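Periplasmic binding protein (Agrobacterium tumefaciens str. B6, PDB 5L9G) binds the opine mannopine and probably delivers it, as the periplasmic solute-binding component, to an ABC transporter for import into the cell. Local coordinates at residues A104-G109 and A289-K294; S119-L124 and G250-A255; F240-N245 and M306-S311; D246-T251 and Y320-N325. All coordinates share one frame; numbering follows the deposited sequence.

Contact 1. Residues A104-G109 and A289-K294; sequences ADFPPG and APANMK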
loop_
_atom_site.group_PDB
_atom_site.type_symbol
_atom_site.label_atom_id
_atom_site.label_comp_id
_atom_site.label_asym_id
_atom_site.label_seq_id
_atom_site.Cartn_x
_atom_site.Cartn_y
_atom_site.Cartn_z
ATOM N N ALA A 104 -6.114 -12.702 -17.165
ATOM C CA ALA A 104 -7.419 -12.141 -17.553
ATOM C C ALA A 104 -8.340 -11.876 -16.341
ATOM O O ALA A 104 -9.202 -11.004 -16.412
ATOM C CB ALA A 104 -8.114 -13.056 -18.552
ATOM N N ASP A 105 -8.133 -12.606 -15.226
ATOM C CA ASP A 105 -8.904 -12.453 -13.990
ATOM C C ASP A 105 -8.419 -11.292 -13.121
ATOM O O ASP A 105 -9.069 -10.981 -12.129
ATOM C CB ASP A 105 -8.835 -13.740 -13.157
ATOM C CG ASP A 105 -9.415 -14.960 -13.832
ATOM O OD1 ASP A 105 -10.372 -14.803 -14.624
ATOM O OD2 ASP A 105 -8.969 -16.075 -13.510
ATOM N N PHE A 106 -7.261 -10.701 -13.439
ATOM C CA PHE A 106 -6.695 -9.633 -12.613
ATOM C C PHE A 106 -6.577 -8.309 -13.391
ATOM O O PHE A 106 -6.585 -8.344 -14.623
ATOM C CB PHE A 106 -5.322 -10.088 -12.056
ATOM C CG PHE A 106 -5.427 -11.186 -11.022
ATOM C CD1 PHE A 106 -5.615 -12.512 -11.403
ATOM C CD2 PHE A 106 -5.366 -10.892 -9.663
ATOM C CE1 PHE A 106 -5.774 -13.515 -10.442
ATOM C CE2 PHE A 106 -5.475 -11.909 -8.701
ATOM C CZ PHE A 106 -5.692 -13.207 -9.095
ATOM N N PRO A 107 -6.455 -7.134 -12.722
ATOM C CA PRO A 107 -6.295 -5.881 -13.486
ATOM C C PRO A 107 -5.062 -5.931 -14.406
ATOM O O PRO A 107 -4.093 -6.641 -14.096
ATOM C CB PRO A 107 -6.136 -4.817 -12.393
ATOM C CG PRO A 107 -6.778 -5.403 -11.177
ATOM C CD PRO A 107 -6.457 -6.872 -11.264
ATOM N N PRO A 108 -5.082 -5.253 -15.579
ATOM C CA PRO A 108 -3.897 -5.297 -16.453
ATOM C C PRO A 108 -2.665 -4.714 -15.756
ATOM O O PRO A 108 -2.778 -3.722 -15.031
ATOM C CB PRO A 108 -4.317 -4.481 -17.689
ATOM C CG PRO A 108 -5.429 -3.625 -17.235
ATOM C CD PRO A 108 -6.131 -4.364 -16.123
ATOM N N GLY A 109 -1.532 -5.392 -15.929
ATOM C CA GLY A 109 -0.255 -5.015 -15.330
ATOM C C GLY A 109 -0.085 -5.412 -13.873
ATOM O O GLY A 109 1.014 -5.271 -13.329
ATOM N N ALA A 289 -9.958 -4.026 -1.355
ATOM C CA ALA A 289 -10.663 -4.443 -2.563
ATOM C C ALA A 289 -9.939 -5.646 -3.149
ATOM O O ALA A 289 -8.748 -5.540 -3.391
ATOM C CB ALA A 289 -10.685 -3.310 -3.582
ATOM N N PRO A 290 -10.609 -6.794 -3.374
ATOM C CA PRO A 290 -9.904 -7.951 -3.980
ATOM C C PRO A 290 -9.405 -7.639 -5.390
ATOM O O PRO A 290 -10.017 -6.816 -6.085
ATOM C CB PRO A 290 -10.969 -9.058 -3.989
ATOM C CG PRO A 290 -12.271 -8.341 -3.960
ATOM C CD PRO A 290 -12.035 -7.091 -3.134
ATOM N N ALA A 291 -8.279 -8.253 -5.808
ATOM C CA ALA A 291 -7.738 -8.021 -7.162
ATOM C C ALA A 291 -8.327 -9.016 -8.171
ATOM O O ALA A 291 -8.414 -8.706 -9.359
ATOM C CB ALA A 291 -6.217 -8.114 -7.160
ATOM N N ASN A 292 -8.733 -10.206 -7.702
ATOM C CA ASN A 292 -9.325 -11.222 -8.578
ATOM C C ASN A 292 -10.768 -10.814 -8.929
ATOM O O ASN A 292 -11.644 -10.828 -8.064
ATOM C CB ASN A 292 -9.278 -12.606 -7.917
ATOM C CG ASN A 292 -9.622 -13.747 -8.842
ATOM O OD1 ASN A 292 -10.388 -13.606 -9.798
ATOM N ND2 ASN A 292 -9.086 -14.915 -8.560
ATOM N N MET A 293 -10.995 -10.437 -10.204
ATOM C CA MET A 293 -12.281 -9.994 -10.762
ATOM C C MET A 293 -13.419 -10.987 -10.496
ATOM O O MET A 293 -14.565 -10.575 -10.317
ATOM C CB MET A 293 -12.156 -9.756 -12.283
ATOM C CG MET A 293 -11.309 -8.556 -12.650
ATOM S SD MET A 293 -10.822 -8.464 -14.406
ATOM C CE MET A 293 -10.046 -6.833 -14.395
ATOM N N LYS A 294 -13.101 -12.295 -10.487
ATOM C CA LYS A 294 -14.069 -13.356 -10.225
ATOM C C LYS A 294 -14.634 -13.309 -8.787
ATOM O O LYS A 294 -15.757 -13.763 -8.581
ATOM C CB LYS A 294 -13.483 -14.737 -10.543
ATOM C CG LYS A 294 -13.176 -14.969 -12.022
ATOM C CD LYS A 294 -12.361 -16.251 -12.239
ATOM C CE LYS A 294 -13.210 -17.491 -12.405
ATOM N NZ LYS A 294 -12.376 -18.705 -12.618
#
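Loop-to-loop packing, pinned by one backbone hydrogen bond, joins 104-109, just ahead of the short strand 111-112, to 289-294, where strand 289-290 runs out toward helix 294-299. Met293 N gives its hydrogen to Asp105 O at 2.8 Å, and the bond is nearly straight, 162° at the hydrogen. Phe106 packs its ring against the backbone of Ala291 and Asn292. Asn292 CA sits over one of its faces, displaced toward the rim, in a CH-pi contact 4.2 Å from the ring centroid, while Ala291 CB meets Phe106 CD2 at 3.8 Å. Asn292 turns CG away from its own backbone N (chi1 -169°), which lays CB and the amide along the CZ end of the ring, amide and ring planes 41° apart. That amide is held at both ends: OD1 accepts from Lys294 N at 3.1 Å, a capping bond ahead of the helix, and ND2 donates to Ser274 O. Beyond Phe106, Pro107 CD rests 3.3 Å from Ala291 O. Met293 and Lys294 lie on the exposed side. Here the extended Met293 side chain brings SD to 3.6 Å from Ala104 O, and the aliphatic part of Lys294 runs past the Asp105 carboxylate, CD 3.4 Å from OD1. The charged ends stay apart, Asp105 OD2 and Lys294 NZ being 4.4 Å from each other. The chemistry thus implies a junction fixed by a backbone bond and a buried aromatic ring, to which the solvent-side charges probably add a modest long-range attraction rather than a salt bridge.

Contact 2. Residues S119-L124 and G250-A255; sequences SNYSTL and GTDGYA. With MO0 (mannopine), chain C.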
loop_
_atom_site.group_PDB
_atom_site.type_symbol
_atom_site.label_atom_id
_atom_site.label_comp_id
_atom_site.label_asym_id
_atom_site.label_seq_id
_atom_site.Cartn_x
_atom_site.Cartn_y
_atom_site.Cartn_z
ATOM N N SER A 119 -4.782 -7.298 -4.008
ATOM C CA SER A 119 -5.737 -6.238 -3.675
ATOM C C SER A 119 -5.391 -4.888 -4.271
ATOM O O SER A 119 -4.250 -4.649 -4.677
ATOM C CB SER A 119 -5.790 -6.062 -2.144
ATOM O OG SER A 119 -4.510 -5.698 -1.655
ATOM N N ASN A 120 -6.394 -3.998 -4.275
ATOM C CA ASN A 120 -6.269 -2.577 -4.547
ATOM C C ASN A 120 -6.617 -1.862 -3.239
ATOM O O ASN A 120 -7.486 -2.314 -2.482
ATOM C CB ASN A 120 -7.152 -2.081 -5.690
ATOM C CG ASN A 120 -6.685 -2.608 -7.018
ATOM O OD1 ASN A 120 -5.550 -2.383 -7.455
ATOM N ND2 ASN A 120 -7.520 -3.390 -7.653
ATOM N N TYR A 121 -5.932 -0.755 -2.988
ATOM C CA TYR A 121 -6.103 0.090 -1.808
ATOM C C TYR A 121 -5.806 1.541 -2.217
ATOM O O TYR A 121 -5.379 1.792 -3.346
ATOM C CB TYR A 121 -5.156 -0.369 -0.688
ATOM C CG TYR A 121 -3.691 -0.238 -1.042
ATOM C CD1 TYR A 121 -3.042 -1.216 -1.798
ATOM C CD2 TYR A 121 -2.944 0.858 -0.612
ATOM C CE1 TYR A 121 -1.698 -1.092 -2.140
ATOM C CE2 TYR A 121 -1.598 0.986 -0.938
ATOM C CZ TYR A 121 -0.978 -0.001 -1.686
ATOM O OH TYR A 121 0.345 0.110 -1.994
ATOM N N SER A 122 -6.009 2.478 -1.295
ATOM C CA SER A 122 -5.742 3.894 -1.569
ATOM C C SER A 122 -4.819 4.467 -0.511
ATOM O O SER A 122 -4.924 4.100 0.668
ATOM C CB SER A 122 -7.040 4.700 -1.586
ATOM O OG SER A 122 -7.960 4.303 -2.590
ATOM N N THR A 123 -3.914 5.352 -0.936
ATOM C CA THR A 123 -3.061 6.158 -0.059
ATOM C C THR A 123 -3.797 7.497 -0.087
ATOM O O THR A 123 -3.813 8.163 -1.125
ATOM C CB THR A 123 -1.644 6.239 -0.596
ATOM O OG1 THR A 123 -1.095 4.918 -0.627
ATOM C CG2 THR A 123 -0.772 7.129 0.249
ATOM N N LEU A 124 -4.489 7.832 1.008
ATOM C CA LEU A 124 -5.410 8.961 1.022
ATOM C C LEU A 124 -5.233 9.908 2.207
ATOM O O LEU A 124 -4.500 9.598 3.139
ATOM C CB LEU A 124 -6.888 8.415 0.947
ATOM C CG LEU A 124 -7.305 7.332 1.981
ATOM C CD1 LEU A 124 -7.384 7.903 3.415
ATOM C CD2 LEU A 124 -8.678 6.755 1.628
ATOM N N GLY A 250 -3.414 2.112 -5.284
ATOM C CA GLY A 250 -2.306 1.169 -5.227
ATOM C C GLY A 250 -2.732 -0.255 -5.455
ATOM O O GLY A 250 -3.928 -0.566 -5.453
ATOM N N THR A 251 -1.734 -1.123 -5.621
ATOM C CA THR A 251 -1.911 -2.558 -5.780
ATOM C C THR A 251 -0.911 -3.274 -4.884
ATOM O O THR A 251 0.288 -2.994 -4.939
ATOM C CB THR A 251 -1.770 -2.980 -7.264
ATOM O OG1 THR A 251 -2.691 -2.238 -8.055
ATOM C CG2 THR A 251 -2.012 -4.473 -7.476
ATOM N N ASP A 252 -1.402 -4.168 -4.034
ATOM C CA ASP A 252 -0.529 -5.006 -3.209
ATOM C C ASP A 252 -0.587 -6.401 -3.791
ATOM O O ASP A 252 -1.556 -6.763 -4.470
ATOM C CB ASP A 252 -0.976 -5.020 -1.741
ATOM C CG ASP A 252 -0.370 -3.926 -0.881
ATOM O OD1 ASP A 252 0.670 -3.348 -1.293
ATOM O OD2 ASP A 252 -0.912 -3.665 0.205
ATOM N N GLY A 253 0.426 -7.193 -3.493
ATOM C CA GLY A 253 0.475 -8.549 -4.000
ATOM C C GLY A 253 1.572 -9.339 -3.364
ATOM O O GLY A 253 2.197 -8.871 -2.405
ATOM N N TYR A 254 1.797 -10.545 -3.903
ATOM C CA TYR A 254 2.749 -11.503 -3.350
ATOM C C TYR A 254 3.879 -11.836 -4.302
ATOM O O TYR A 254 3.676 -11.938 -5.519
ATOM C CB TYR A 254 2.044 -12.808 -2.961
ATOM C CG TYR A 254 0.976 -12.650 -1.894
ATOM C CD1 TYR A 254 1.311 -12.266 -0.599
ATOM C CD2 TYR A 254 -0.366 -12.878 -2.184
ATOM C CE1 TYR A 254 0.337 -12.139 0.395
ATOM C CE2 TYR A 254 -1.353 -12.733 -1.202
ATOM C CZ TYR A 254 -0.993 -12.369 0.087
ATOM O OH TYR A 254 -1.962 -12.217 1.055
ATOM N N ALA A 255 5.051 -12.100 -3.717
ATOM C CA ALA A 255 6.257 -12.529 -4.431
ATOM C C ALA A 255 6.915 -13.600 -3.564
ATOM O O ALA A 255 6.635 -13.674 -2.359
ATOM C CB ALA A 255 7.202 -11.354 -4.613
HETATM O OAB MO0 C . 6.516 -3.470 -0.550
HETATM C CAF MO0 C . 6.786 -3.431 0.825
HETATM C CAG MO0 C . 5.806 -2.571 1.604
HETATM O OAC MO0 C . 6.248 -1.259 1.632
HETATM C CAH MO0 C . 4.366 -2.723 1.182
HETATM O OAM MO0 C . 3.958 -4.041 1.223
HETATM C CAI MO0 C . 3.369 -1.824 1.914
HETATM O OAD MO0 C . 3.346 -2.109 3.280
HETATM C CAJ MO0 C . 2.004 -1.856 1.287
HETATM O OAE MO0 C . 2.099 -1.444 -0.046
HETATM C CAK MO0 C . 0.932 -1.061 2.047
HETATM N N MO0 C . -0.242 -1.919 2.253
HETATM C CA MO0 C . -1.416 -1.173 2.768
HETATM C C MO0 C . -1.586 -1.431 4.246
HETATM O O MO0 C . -0.706 -2.069 4.863
HETATM C CB MO0 C . -2.690 -1.474 2.015
HETATM C CG MO0 C . -3.293 -2.811 2.389
HETATM C CD MO0 C . -4.217 -3.353 1.356
HETATM O OE1 MO0 C . -5.594 -3.196 1.564
HETATM N NE2 MO0 C . -3.837 -3.944 0.333
HETATM O OXT MO0 C . -2.573 -0.955 4.892
HETATM O O HOH W 1 0.734 0.133 -4.715
#
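Tyr121 and Asp252 cross at about a right angle on one face of an antiparallel strand pair, and together they line one side of the mannopine pocket. The Tyr121 ring is sandwiched: Gly250 CA lies over one face, 4.1 Å from the centroid, and mannopine CB over the opposite face. CG of Tyr121 stands between its backbone N and carbonyl carbon (chi1 63°), which folds the ring back across the neighbouring strand, over Gly250, where no side chain intervenes. The carboxylate of Asp252 comes up obliquely beside the ring, the two planes 31° apart and CG 3.4 Å from Tyr121 CE1. Its oxygens divide the ligand. OD2 accepts from mannopine N at 2.8 Å and from the amide NE2, whereas OD1 approaches the sugar-alcohol oxygen OAE to 2.7 Å. Ser119 OG, on the same face, takes a second hydrogen bond from NE2 at 2.7 Å. Tyr121 OH comes within 3.0 Å of mannopine OAE. It is also 2.7 Å from a water that in turn accepts from Thr251 N, linking the hydroxyl to the Thr251 backbone. Between the two backbones, Tyr121 and Gly250 exchange both hydrogen bonds; Ser119 and Asp252 form another such pair, its Ser119 N to Asp252 O bond weak. Trp226 meets the Tyr121 ring edge-to-face, and Arg229 and Thr288 are among further ligand partners. One carboxylate gripping both nitrogens while approaching a hydroxyl is consistent with Asp252 helping to recognise both the glutamine-like and the sugar-alcohol portions, its negative charge probably favouring a protonated ligand amine.

Contact 3. Residues F240-N245 and M306-S311; sequences FAYTFN and MATMAS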
loop_
_atom_site.group_PDB
_atom_site.type_symbol
_atom_site.label_atom_id
_atom_site.label_comp_id
_atom_site.label_asym_id
_atom_site.label_seq_id
_atom_site.Cartn_x
_atom_site.Cartn_y
_atom_site.Cartn_z
ATOM N N PHE A 240 -12.386 10.863 13.054
ATOM C CA PHE A 240 -11.732 11.285 11.833
ATOM C C PHE A 240 -12.639 11.112 10.649
ATOM O O PHE A 240 -13.617 10.352 10.689
ATOM C CB PHE A 240 -10.439 10.479 11.599
ATOM C CG PHE A 240 -9.207 11.055 12.262
ATOM C CD1 PHE A 240 -9.156 11.234 13.648
ATOM C CD2 PHE A 240 -8.083 11.381 11.510
ATOM C CE1 PHE A 240 -8.007 11.753 14.263
ATOM C CE2 PHE A 240 -6.931 11.898 12.131
ATOM C CZ PHE A 240 -6.898 12.068 13.505
ATOM N N ALA A 241 -12.306 11.818 9.584
ATOM C CA ALA A 241 -13.008 11.717 8.311
ATOM C C ALA A 241 -11.937 11.594 7.259
ATOM O O ALA A 241 -10.763 11.861 7.538
ATOM C CB ALA A 241 -13.861 12.949 8.055
ATOM N N TYR A 242 -12.320 11.154 6.066
ATOM C CA TYR A 242 -11.358 11.026 4.974
ATOM C C TYR A 242 -12.039 11.197 3.649
ATOM O O TYR A 242 -13.266 11.211 3.583
ATOM C CB TYR A 242 -10.581 9.696 5.054
ATOM C CG TYR A 242 -11.414 8.448 4.810
ATOM C CD1 TYR A 242 -12.065 7.808 5.856
ATOM C CD2 TYR A 242 -11.472 7.861 3.547
ATOM C CE1 TYR A 242 -12.752 6.606 5.659
ATOM C CE2 TYR A 242 -12.159 6.658 3.332
ATOM C CZ TYR A 242 -12.797 6.029 4.394
ATOM O OH TYR A 242 -13.484 4.841 4.193
ATOM N N THR A 243 -11.242 11.344 2.599
ATOM C CA THR A 243 -11.726 11.492 1.226
ATOM C C THR A 243 -10.839 10.655 0.302
ATOM O O THR A 243 -9.670 10.417 0.607
ATOM C CB THR A 243 -11.704 12.992 0.803
ATOM O OG1 THR A 243 -12.128 13.093 -0.540
ATOM C CG2 THR A 243 -10.308 13.631 0.904
ATOM N N PHE A 244 -11.375 10.267 -0.857
ATOM C CA PHE A 244 -10.570 9.594 -1.882
ATOM C C PHE A 244 -10.024 10.649 -2.866
ATOM O O PHE A 244 -9.274 10.285 -3.780
ATOM C CB PHE A 244 -11.401 8.547 -2.651
ATOM C CG PHE A 244 -11.629 7.271 -1.867
ATOM C CD1 PHE A 244 -10.687 6.247 -1.883
ATOM C CD2 PHE A 244 -12.795 7.086 -1.133
ATOM C CE1 PHE A 244 -10.902 5.058 -1.159
ATOM C CE2 PHE A 244 -13.005 5.907 -0.408
ATOM C CZ PHE A 244 -12.061 4.901 -0.424
ATOM N N ASN A 245 -10.421 11.952 -2.708
ATOM C CA ASN A 245 -9.925 13.002 -3.615
ATOM C C ASN A 245 -8.400 13.100 -3.518
ATOM O O ASN A 245 -7.870 13.179 -2.405
ATOM C CB ASN A 245 -10.547 14.366 -3.295
ATOM C CG ASN A 245 -10.250 15.377 -4.374
ATOM O OD1 ASN A 245 -10.607 15.185 -5.547
ATOM N ND2 ASN A 245 -9.481 16.404 -4.034
ATOM N N MET A 306 -19.014 -1.352 -1.460
ATOM C CA MET A 306 -18.240 -0.861 -2.606
ATOM C C MET A 306 -17.696 0.566 -2.377
ATOM O O MET A 306 -16.567 0.851 -2.770
ATOM C CB MET A 306 -19.071 -0.913 -3.892
ATOM C CG MET A 306 -19.409 -2.328 -4.355
ATOM S SD MET A 306 -18.078 -3.137 -5.290
ATOM C CE MET A 306 -18.981 -4.500 -6.022
ATOM N N ALA A 307 -18.473 1.437 -1.702
ATOM C CA ALA A 307 -18.111 2.832 -1.422
ATOM C C ALA A 307 -16.786 3.006 -0.672
ATOM O O ALA A 307 -16.117 4.023 -0.847
ATOM C CB ALA A 307 -19.237 3.526 -0.668
ATOM N N THR A 308 -16.403 2.012 0.144
ATOM C CA THR A 308 -15.150 2.018 0.906
ATOM C C THR A 308 -13.992 1.446 0.063
ATOM O O THR A 308 -12.832 1.530 0.480
ATOM C CB THR A 308 -15.320 1.187 2.196
ATOM O OG1 THR A 308 -15.629 -0.171 1.842
ATOM C CG2 THR A 308 -16.395 1.751 3.125
ATOM N N MET A 309 -14.317 0.801 -1.078
ATOM C CA MET A 309 -13.322 0.158 -1.944
ATOM C C MET A 309 -12.597 1.130 -2.838
ATOM O O MET A 309 -13.224 1.906 -3.575
ATOM C CB MET A 309 -13.931 -0.997 -2.759
ATOM C CG MET A 309 -14.360 -2.148 -1.895
ATOM S SD MET A 309 -14.920 -3.539 -2.873
ATOM C CE MET A 309 -15.183 -4.723 -1.594
ATOM N N ALA A 310 -11.261 1.051 -2.803
ATOM C CA ALA A 310 -10.370 1.883 -3.596
ATOM C C ALA A 310 -10.691 1.832 -5.087
ATOM O O ALA A 310 -10.535 2.836 -5.791
ATOM C CB ALA A 310 -8.942 1.428 -3.403
ATOM N N SER A 311 -11.108 0.649 -5.560
ATOM C CA SER A 311 -11.366 0.383 -6.972
ATOM C C SER A 311 -12.819 0.605 -7.410
ATOM O O SER A 311 -13.124 0.359 -8.571
ATOM C CB SER A 311 -10.890 -1.024 -7.338
ATOM O OG SER A 311 -11.523 -1.983 -6.509
#
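Phe244 carries this contact almost alone, pushing its ring from 240-245 against the bend of chain that follows helix 303-307. The tight part is the outer end of that ring. Thr308 O meets it at the edge, near its plane, 3.6 Å from CZ; Ala307 O lies 3.7 Å from CE2, and Ala310 CA is 4.0 Å from CE1. With CG beside the backbone N and anti to the carbonyl carbon (chi1 -76°), the ring is carried toward the 307-310 backbone, so the Thr308 carbonyl oxygen faces the electropositive C-H edge, with Ala307 O lying obliquely nearby. The same carbonyl of Ala307 accepts a hydrogen bond from Asn315, which helps to fix the bend. Within the bend, Met309 N donates to Met306 O at 2.8 Å. Ser122, Val318 and Gln319 also pack on Phe244. The loose part lies toward solvent, where Tyr242 reaches across with its hydroxyl and comes only to 4.4 Å from Thr308 CG2. The polar ends there look to other partners: Tyr242 OH to Gln231, Thr308 OG1 to Lys305 O. On the strand, Thr243 OG1 accepts from Asn245 N at 3.0 Å, an ST turn just where the chain rounds its corner at Asn245. This is plain surface packing of the loop after helix 303-307 on strand 240-256 of the bacterial extracellular solute-binding protein fold, away from direct ligand contact.

Contact 4. Residues D246-T251 and Y320-N325; sequences DAQLGT and YSVDPN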
loop_
_atom_site.group_PDB
_atom_site.type_symbol
_atom_site.label_atom_id
_atom_site.label_comp_id
_atom_site.label_asym_id
_atom_site.label_seq_id
_atom_site.Cartn_x
_atom_site.Cartn_y
_atom_site.Cartn_z
ATOM N N ASP A 246 -7.705 13.034 -4.668
ATOM C CA ASP A 246 -6.227 13.066 -4.749
ATOM C C ASP A 246 -5.552 11.835 -4.143
ATOM O O ASP A 246 -4.338 11.852 -3.898
ATOM C CB ASP A 246 -5.639 14.355 -4.132
ATOM C CG ASP A 246 -5.711 15.574 -5.008
ATOM O OD1 ASP A 246 -5.955 15.417 -6.238
ATOM O OD2 ASP A 246 -5.491 16.685 -4.483
ATOM N N ALA A 247 -6.319 10.757 -3.886
ATOM C CA ALA A 247 -5.693 9.555 -3.344
ATOM C C ALA A 247 -4.973 8.780 -4.472
ATOM O O ALA A 247 -5.302 8.921 -5.654
ATOM C CB ALA A 247 -6.731 8.667 -2.666
ATOM N N GLN A 248 -3.984 7.977 -4.098
ATOM C CA GLN A 248 -3.261 7.144 -5.046
ATOM C C GLN A 248 -3.848 5.738 -4.962
ATOM O O GLN A 248 -3.917 5.157 -3.873
ATOM C CB GLN A 248 -1.764 7.107 -4.712
ATOM C CG GLN A 248 -0.948 6.244 -5.688
ATOM C CD GLN A 248 0.497 6.210 -5.283
ATOM O OE1 GLN A 248 1.294 6.955 -5.808
ATOM N NE2 GLN A 248 0.857 5.489 -4.262
ATOM N N LEU A 249 -4.262 5.195 -6.120
ATOM C CA LEU A 249 -4.818 3.841 -6.210
ATOM C C LEU A 249 -3.641 2.883 -6.340
ATOM O O LEU A 249 -2.910 2.915 -7.339
ATOM C CB LEU A 249 -5.792 3.758 -7.418
ATOM C CG LEU A 249 -6.401 2.385 -7.771
ATOM C CD1 LEU A 249 -7.159 1.798 -6.605
ATOM C CD2 LEU A 249 -7.330 2.508 -8.975
ATOM N N GLY A 250 -3.414 2.112 -5.284
ATOM C CA GLY A 250 -2.306 1.169 -5.227
ATOM C C GLY A 250 -2.732 -0.255 -5.455
ATOM O O GLY A 250 -3.928 -0.566 -5.453
ATOM N N THR A 251 -1.734 -1.123 -5.621
ATOM C CA THR A 251 -1.911 -2.558 -5.780
ATOM C C THR A 251 -0.911 -3.274 -4.884
ATOM O O THR A 251 0.288 -2.994 -4.939
ATOM C CB THR A 251 -1.770 -2.980 -7.264
ATOM O OG1 THR A 251 -2.691 -2.238 -8.055
ATOM C CG2 THR A 251 -2.012 -4.473 -7.476
ATOM N N TYR A 320 -5.665 8.676 -8.916
ATOM C CA TYR A 320 -4.758 8.407 -10.027
ATOM C C TYR A 320 -4.049 7.104 -9.604
ATOM O O TYR A 320 -3.884 6.874 -8.404
ATOM C CB TYR A 320 -3.768 9.573 -10.266
ATOM C CG TYR A 320 -2.728 9.666 -9.178
ATOM C CD1 TYR A 320 -3.044 10.195 -7.930
ATOM C CD2 TYR A 320 -1.461 9.115 -9.352
ATOM C CE1 TYR A 320 -2.120 10.201 -6.893
ATOM C CE2 TYR A 320 -0.540 9.085 -8.312
ATOM C CZ TYR A 320 -0.865 9.657 -7.094
ATOM O OH TYR A 320 0.034 9.636 -6.064
ATOM N N SER A 321 -3.666 6.258 -10.570
ATOM C CA SER A 321 -2.997 4.988 -10.256
ATOM C C SER A 321 -1.503 5.157 -10.042
ATOM O O SER A 321 -0.865 5.950 -10.744
ATOM C CB SER A 321 -3.240 3.959 -11.351
ATOM O OG SER A 321 -4.568 3.470 -11.325
ATOM N N VAL A 322 -0.927 4.377 -9.100
ATOM C CA VAL A 322 0.536 4.372 -8.908
ATOM C C VAL A 322 1.173 3.928 -10.244
ATOM O O VAL A 322 0.582 3.107 -10.952
ATOM C CB VAL A 322 0.966 3.465 -7.705
ATOM C CG1 VAL A 322 0.606 1.996 -7.938
ATOM C CG2 VAL A 322 2.452 3.611 -7.366
ATOM N N ASP A 323 2.347 4.469 -10.593
ATOM C CA ASP A 323 3.013 4.062 -11.816
ATOM C C ASP A 323 4.286 3.305 -11.481
ATOM O O ASP A 323 5.295 3.930 -11.150
ATOM C CB ASP A 323 3.299 5.249 -12.760
ATOM C CG ASP A 323 3.847 4.864 -14.132
ATOM O OD1 ASP A 323 4.070 3.641 -14.374
ATOM O OD2 ASP A 323 4.069 5.772 -14.947
ATOM N N PRO A 324 4.261 1.957 -11.573
ATOM C CA PRO A 324 5.478 1.173 -11.266
ATOM C C PRO A 324 6.668 1.520 -12.166
ATOM O O PRO A 324 7.803 1.378 -11.715
ATOM C CB PRO A 324 5.039 -0.279 -11.443
ATOM C CG PRO A 324 3.543 -0.249 -11.354
ATOM C CD PRO A 324 3.133 1.077 -11.938
ATOM N N ASN A 325 6.421 1.989 -13.414
ATOM C CA ASN A 325 7.492 2.393 -14.341
ATOM C C ASN A 325 8.297 3.568 -13.782
ATOM O O ASN A 325 9.512 3.582 -13.947
ATOM C CB ASN A 325 6.938 2.714 -15.731
ATOM C CG ASN A 325 6.300 1.542 -16.450
ATOM O OD1 ASN A 325 5.337 1.699 -17.208
ATOM N ND2 ASN A 325 6.803 0.338 -16.226
#
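A short parallel strand pairing, 320-321 alongside the long strand 240-256, forms this contact just before the C-terminal helix 324-343 begins. Tyr320 N donates to Ala247 O at 3.3 Å, Tyr320 O accepts from Leu249 N at 2.9 Å with a nearly straight 173° at the hydrogen, and Val322 N closes the set on Leu249 O at 3.0 Å. Gln248 and Tyr320 point to one face of the sheet. There a chi1 of 71° sets the Tyr320 ring beside Gln248, OH 3.4 Å from its CB. The extended glutamine passes along this outer part of the ring, amide and ring planes 67° apart, and its CD continues to Val322 CB at 3.7 Å; Val322 thereby wedges in beside it, while its CG1 rests 4.1 Å from Gly250 CA. Glu164 and Leu168 of helix 162-169 and Tyr178 of helix 177-180 pack around Tyr320, burying this side. Leu249 and Ser321 occupy the other face, Leu249 CD2 touching Ser321 OG at 3.8 Å, with Asn120 packing on Leu249. At the near end Asp246 turns away to a salt bridge with Arg174 and a hydrogen bond from Met140 N. At the far end Asp323 takes the N-cap position, OD1 accepting from Asn325 N at 3.0 Å. A short parallel strand followed, after Val322 and the N-cap Asp323, by helix 324-343 is a beta-to-alpha connection; in this periplasmic binding protein it places the start of that helix beside strand 240-256.

Overall arrangement
All four contacts reach one mixed sheet, and three of them use strand 240-256: contact 3 its first part, contact 4 its middle, contact 2 its end. Contacts 2 and 4 share Gly250 and Thr251, with centres about 9 Å apart; strand 240-256 pairs with 115-128 on one side and 320-321 on the other. Contact 1 joins the other edge of 115-128 through strand 289-290, its centre about 12 Å from that of contact 2; contacts 1 and 3 are farthest apart, about 19 Å. In sequence, contact 2 falls wholly between the segments of contact 1, whereas contact 3 alternates with contacts 1, 2 and 4. Contact 2 lines the mannopine site directly; the others pack around its strands.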